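Local structure of probable molybdenum cofactor guanylyltransferase (Aquifex aeolicus, 2E8B) at residues F54-K66 / A72-I86. The protein probably transfers the GMP moiety of GTP to the Mo-molybdopterin cofactor, forming Mo-molybdopterin guanine dinucleotide and releasing diphosphate. Numbering follows the deposited sequence.
Sequences FKEVYIVAKDREK and APVVLDEFEESASII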
# COMPACT_ATOMS: atom_id res chain seq x y z
N PHE A 54 3.42 12.57 -2.36
CA PHE A 54 2.01 12.89 -2.62
C PHE A 54 1.42 14.05 -1.83
O PHE A 54 1.80 14.31 -0.69
CB PHE A 54 1.17 11.64 -2.37
CG PHE A 54 1.62 10.44 -3.16
CD1 PHE A 54 1.30 10.32 -4.51
CD2 PHE A 54 2.39 9.45 -2.55
CE1 PHE A 54 1.74 9.21 -5.25
CE2 PHE A 54 2.83 8.35 -3.28
CZ PHE A 54 2.51 8.23 -4.63
N LYS A 55 0.46 14.73 -2.45
CA LYS A 55 -0.23 15.87 -1.83
C LYS A 55 -1.05 15.39 -0.64
O LYS A 55 -1.15 16.08 0.38
CB LYS A 55 -1.14 16.55 -2.85
CG LYS A 55 -0.42 16.94 -4.13
CD LYS A 55 -1.36 17.52 -5.19
CE LYS A 55 -1.92 18.87 -4.76
NZ LYS A 55 -2.65 19.54 -5.88
N GLU A 56 -1.65 14.21 -0.77
CA GLU A 56 -2.46 13.65 0.30
C GLU A 56 -2.10 12.19 0.56
O GLU A 56 -1.94 11.40 -0.37
CB GLU A 56 -3.94 13.75 -0.05
CG GLU A 56 -4.40 15.18 -0.34
CD GLU A 56 -5.90 15.30 -0.44
OE1 GLU A 56 -6.51 14.55 -1.23
OE2 GLU A 56 -6.47 16.16 0.26
N VAL A 57 -1.95 11.86 1.84
CA VAL A 57 -1.61 10.50 2.26
C VAL A 57 -2.54 10.08 3.38
O VAL A 57 -2.70 10.81 4.36
CB VAL A 57 -0.16 10.41 2.77
CG1 VAL A 57 0.18 8.98 3.13
CG2 VAL A 57 0.80 10.93 1.71
N TYR A 58 -3.16 8.92 3.25
CA TYR A 58 -4.06 8.41 4.27
C TYR A 58 -3.57 7.08 4.79
O TYR A 58 -2.89 6.33 4.08
CB TYR A 58 -5.47 8.22 3.71
CG TYR A 58 -6.07 9.45 3.08
CD1 TYR A 58 -5.86 9.72 1.73
CD2 TYR A 58 -6.82 10.35 3.83
CE1 TYR A 58 -6.39 10.86 1.14
CE2 TYR A 58 -7.35 11.50 3.25
CZ TYR A 58 -7.13 11.75 1.90
OH TYR A 58 -7.64 12.88 1.31
N ILE A 59 -3.90 6.80 6.05
CA ILE A 59 -3.53 5.53 6.66
C ILE A 59 -4.81 4.71 6.71
O ILE A 59 -5.84 5.17 7.20
CB ILE A 59 -3.03 5.73 8.10
CG1 ILE A 59 -1.80 6.64 8.12
CG2 ILE A 59 -2.74 4.38 8.73
CD1 ILE A 59 -0.57 6.05 7.45
N VAL A 60 -4.76 3.49 6.18
CA VAL A 60 -5.92 2.62 6.22
C VAL A 60 -5.72 1.68 7.40
O VAL A 60 -4.76 0.91 7.43
CB VAL A 60 -6.05 1.79 4.93
CG1 VAL A 60 -7.20 0.80 5.07
CG2 VAL A 60 -6.29 2.71 3.74
N ALA A 61 -6.60 1.76 8.39
CA ALA A 61 -6.49 0.92 9.57
C ALA A 61 -7.86 0.63 10.18
O ALA A 61 -8.82 1.35 9.93
CB ALA A 61 -5.60 1.59 10.60
N LYS A 62 -7.93 -0.43 10.99
CA LYS A 62 -9.18 -0.81 11.65
C LYS A 62 -9.39 -0.06 12.97
O LYS A 62 -10.49 -0.04 13.52
CB LYS A 62 -9.20 -2.32 11.93
CG LYS A 62 -9.12 -3.22 10.70
CD LYS A 62 -9.33 -4.67 11.08
CE LYS A 62 -9.17 -5.60 9.88
NZ LYS A 62 -10.19 -5.35 8.83
N ASP A 63 -8.32 0.55 13.47
CA ASP A 63 -8.38 1.29 14.74
C ASP A 63 -7.70 2.65 14.59
O ASP A 63 -6.49 2.73 14.42
CB ASP A 63 -7.70 0.47 15.83
CG ASP A 63 -7.99 0.99 17.22
OD1 ASP A 63 -7.89 2.21 17.44
OD2 ASP A 63 -8.33 0.17 18.11
N ARG A 64 -8.49 3.72 14.67
CA ARG A 64 -7.95 5.06 14.53
C ARG A 64 -6.99 5.48 15.65
O ARG A 64 -5.90 6.00 15.38
CB ARG A 64 -9.09 6.08 14.42
CG ARG A 64 -8.62 7.52 14.26
CD ARG A 64 -9.75 8.46 13.86
NE ARG A 64 -10.15 8.30 12.46
CZ ARG A 64 -11.30 7.76 12.07
NH1 ARG A 64 -12.18 7.32 12.96
NH2 ARG A 64 -11.58 7.66 10.77
N GLU A 65 -7.37 5.25 16.90
CA GLU A 65 -6.50 5.63 18.02
C GLU A 65 -5.17 4.88 18.03
O GLU A 65 -4.17 5.38 18.53
CB GLU A 65 -7.22 5.44 19.35
CG GLU A 65 -8.19 6.57 19.68
CD GLU A 65 -7.49 7.91 19.76
OE1 GLU A 65 -6.54 8.05 20.56
OE2 GLU A 65 -7.89 8.84 19.01
N LYS A 66 -5.18 3.68 17.46
CA LYS A 66 -3.98 2.85 17.40
C LYS A 66 -2.89 3.53 16.57
O LYS A 66 -1.71 3.23 16.73
CB LYS A 66 -4.34 1.48 16.80
CG LYS A 66 -3.17 0.53 16.62
CD LYS A 66 -3.67 -0.84 16.16
CE LYS A 66 -2.55 -1.86 16.06
NZ LYS A 66 -1.56 -1.54 15.00
N ALA A 72 -1.66 11.53 11.45
CA ALA A 72 -2.17 11.45 10.09
C ALA A 72 -3.64 11.09 9.99
O ALA A 72 -4.22 10.49 10.89
CB ALA A 72 -1.35 10.43 9.31
N PRO A 73 -4.27 11.45 8.86
CA PRO A 73 -5.69 11.15 8.65
C PRO A 73 -5.86 9.65 8.41
O PRO A 73 -5.15 9.07 7.60
CB PRO A 73 -6.04 11.99 7.43
CG PRO A 73 -4.77 12.01 6.65
CD PRO A 73 -3.72 12.22 7.73
N VAL A 74 -6.80 9.05 9.13
CA VAL A 74 -7.06 7.62 9.02
C VAL A 74 -8.36 7.30 8.29
O VAL A 74 -9.41 7.87 8.61
CB VAL A 74 -7.15 6.96 10.41
CG1 VAL A 74 -7.48 5.47 10.27
CG2 VAL A 74 -5.85 7.14 11.17
N VAL A 75 -8.29 6.41 7.31
CA VAL A 75 -9.48 5.98 6.60
C VAL A 75 -9.79 4.64 7.25
O VAL A 75 -8.99 3.71 7.21
CB VAL A 75 -9.22 5.81 5.09
CG1 VAL A 75 -10.45 5.23 4.41
CG2 VAL A 75 -8.87 7.16 4.47
N LEU A 76 -10.95 4.57 7.89
CA LEU A 76 -11.35 3.38 8.63
C LEU A 76 -11.77 2.14 7.86
O LEU A 76 -12.66 2.17 7.02
CB LEU A 76 -12.47 3.75 9.61
CG LEU A 76 -12.85 2.70 10.65
CD1 LEU A 76 -11.70 2.56 11.64
CD2 LEU A 76 -14.12 3.12 11.38
N ASP A 77 -11.10 1.03 8.17
CA ASP A 77 -11.39 -0.28 7.60
C ASP A 77 -12.39 -0.82 8.63
O ASP A 77 -12.01 -1.18 9.75
CB ASP A 77 -10.10 -1.12 7.59
CG ASP A 77 -10.35 -2.59 7.30
OD1 ASP A 77 -11.52 -3.02 7.32
OD2 ASP A 77 -9.36 -3.31 7.08
N GLU A 78 -13.66 -0.87 8.24
CA GLU A 78 -14.73 -1.30 9.14
C GLU A 78 -14.98 -2.80 9.23
O GLU A 78 -15.85 -3.24 9.98
CB GLU A 78 -16.02 -0.57 8.76
CG GLU A 78 -15.81 0.93 8.56
CD GLU A 78 -17.05 1.66 8.09
OE1 GLU A 78 -17.93 1.93 8.93
OE2 GLU A 78 -17.15 1.95 6.88
N PHE A 79 -14.24 -3.58 8.46
CA PHE A 79 -14.41 -5.03 8.47
C PHE A 79 -13.69 -5.67 9.66
O PHE A 79 -12.69 -5.14 10.15
CB PHE A 79 -13.85 -5.63 7.18
CG PHE A 79 -14.64 -5.27 5.96
CD1 PHE A 79 -14.41 -4.06 5.31
CD2 PHE A 79 -15.62 -6.13 5.47
CE1 PHE A 79 -15.15 -3.71 4.17
CE2 PHE A 79 -16.35 -5.79 4.34
CZ PHE A 79 -16.12 -4.58 3.69
N GLU A 80 -14.21 -6.80 10.11
CA GLU A 80 -13.63 -7.54 11.22
C GLU A 80 -12.44 -8.36 10.72
O GLU A 80 -11.39 -8.42 11.37
CB GLU A 80 -14.67 -8.48 11.85
CG GLU A 80 -15.90 -7.78 12.41
CD GLU A 80 -15.58 -6.90 13.60
OE1 GLU A 80 -15.03 -7.42 14.60
OE2 GLU A 80 -15.90 -5.69 13.55
N GLU A 81 -12.61 -8.99 9.56
CA GLU A 81 -11.55 -9.80 8.98
C GLU A 81 -10.37 -8.95 8.53
O GLU A 81 -10.55 -7.86 7.99
CB GLU A 81 -12.07 -10.58 7.77
CG GLU A 81 -12.90 -11.80 8.11
CD GLU A 81 -13.43 -12.47 6.86
OE1 GLU A 81 -14.22 -11.82 6.14
OE2 GLU A 81 -13.05 -13.63 6.59
N SER A 82 -9.17 -9.46 8.76
CA SER A 82 -7.96 -8.75 8.37
C SER A 82 -7.37 -9.39 7.11
O SER A 82 -6.70 -10.42 7.19
CB SER A 82 -6.94 -8.79 9.50
OG SER A 82 -5.74 -8.13 9.14
N ALA A 83 -7.62 -8.77 5.97
CA ALA A 83 -7.12 -9.27 4.69
C ALA A 83 -6.66 -8.08 3.86
O ALA A 83 -7.29 -7.02 3.88
CB ALA A 83 -8.21 -10.04 3.96
N SER A 84 -5.57 -8.25 3.13
CA SER A 84 -5.04 -7.16 2.32
C SER A 84 -6.04 -6.65 1.30
O SER A 84 -6.10 -5.45 1.03
CB SER A 84 -3.76 -7.62 1.61
OG SER A 84 -2.76 -7.92 2.56
N ILE A 85 -6.84 -7.56 0.74
CA ILE A 85 -7.82 -7.16 -0.27
C ILE A 85 -8.87 -6.23 0.33
O ILE A 85 -9.44 -5.39 -0.36
CB ILE A 85 -8.49 -8.39 -0.93
CG1 ILE A 85 -9.26 -7.95 -2.18
CG2 ILE A 85 -9.42 -9.08 0.04
CD1 ILE A 85 -9.82 -9.10 -3.00
N ILE A 86 -9.12 -6.37 1.63
CA ILE A 86 -10.09 -5.52 2.31
C ILE A 86 -9.51 -4.12 2.52
O ILE A 86 -10.23 -3.13 2.48
CB ILE A 86 -10.52 -6.14 3.66
CG1 ILE A 86 -11.37 -7.39 3.38
CG2 ILE A 86 -11.28 -5.12 4.50
CD1 ILE A 86 -11.87 -8.11 4.62
O HOH W 1 -12.73 -1.05 12.31
O HOH W 2 -8.17 10.14 11.43
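The Lys-62 side chain keeps alongside that of Asp-77, both heading in one direction, where two parallel strands end. Bent at its last torsion (chi4 -64°), the lysine donates hydrogen bonds from NZ to Glu-81 O (2.7 Å) and Phe-79 O, both met from above their carbonyl planes. NZ also forms a salt bridge with Asp-77 OD2 at 2.8 Å, its hydrogen bond weak. Asp-77, predicted to bind GTP, makes an Asx turn, OD1 accepting from Phe-79 N at 3.0 Å. With an alanine at Lys-62, the two carbonyls and the carboxylate are likely to lose their shared partner, leaving 77-81 less firmly held. Arg-64 and Val-74 pass each other head to tail; NH2 of Arg-64 donates to Val-74 O (3.1 Å, 157°), near the guanidinium plane but from above the carbonyl plane, while a water joins Arg-64 NE to Val-74 N. Tyr-58 CB meets Val-75 CG2 at 3.6 Å, and the Tyr-58 side chain crosses that of Pro-73 at about a right angle. Four backbone bonds, from Ile-59 N to Pro-73 O through Asp-77 N to Ala-61 O, establish the parallel register. Strand 56-61 also pairs with 16-22 in the GT-A-type sheet; Tyr-47 of helix 32-51 touches Val-57, and Thr-90 of helix 84-94 Val-60.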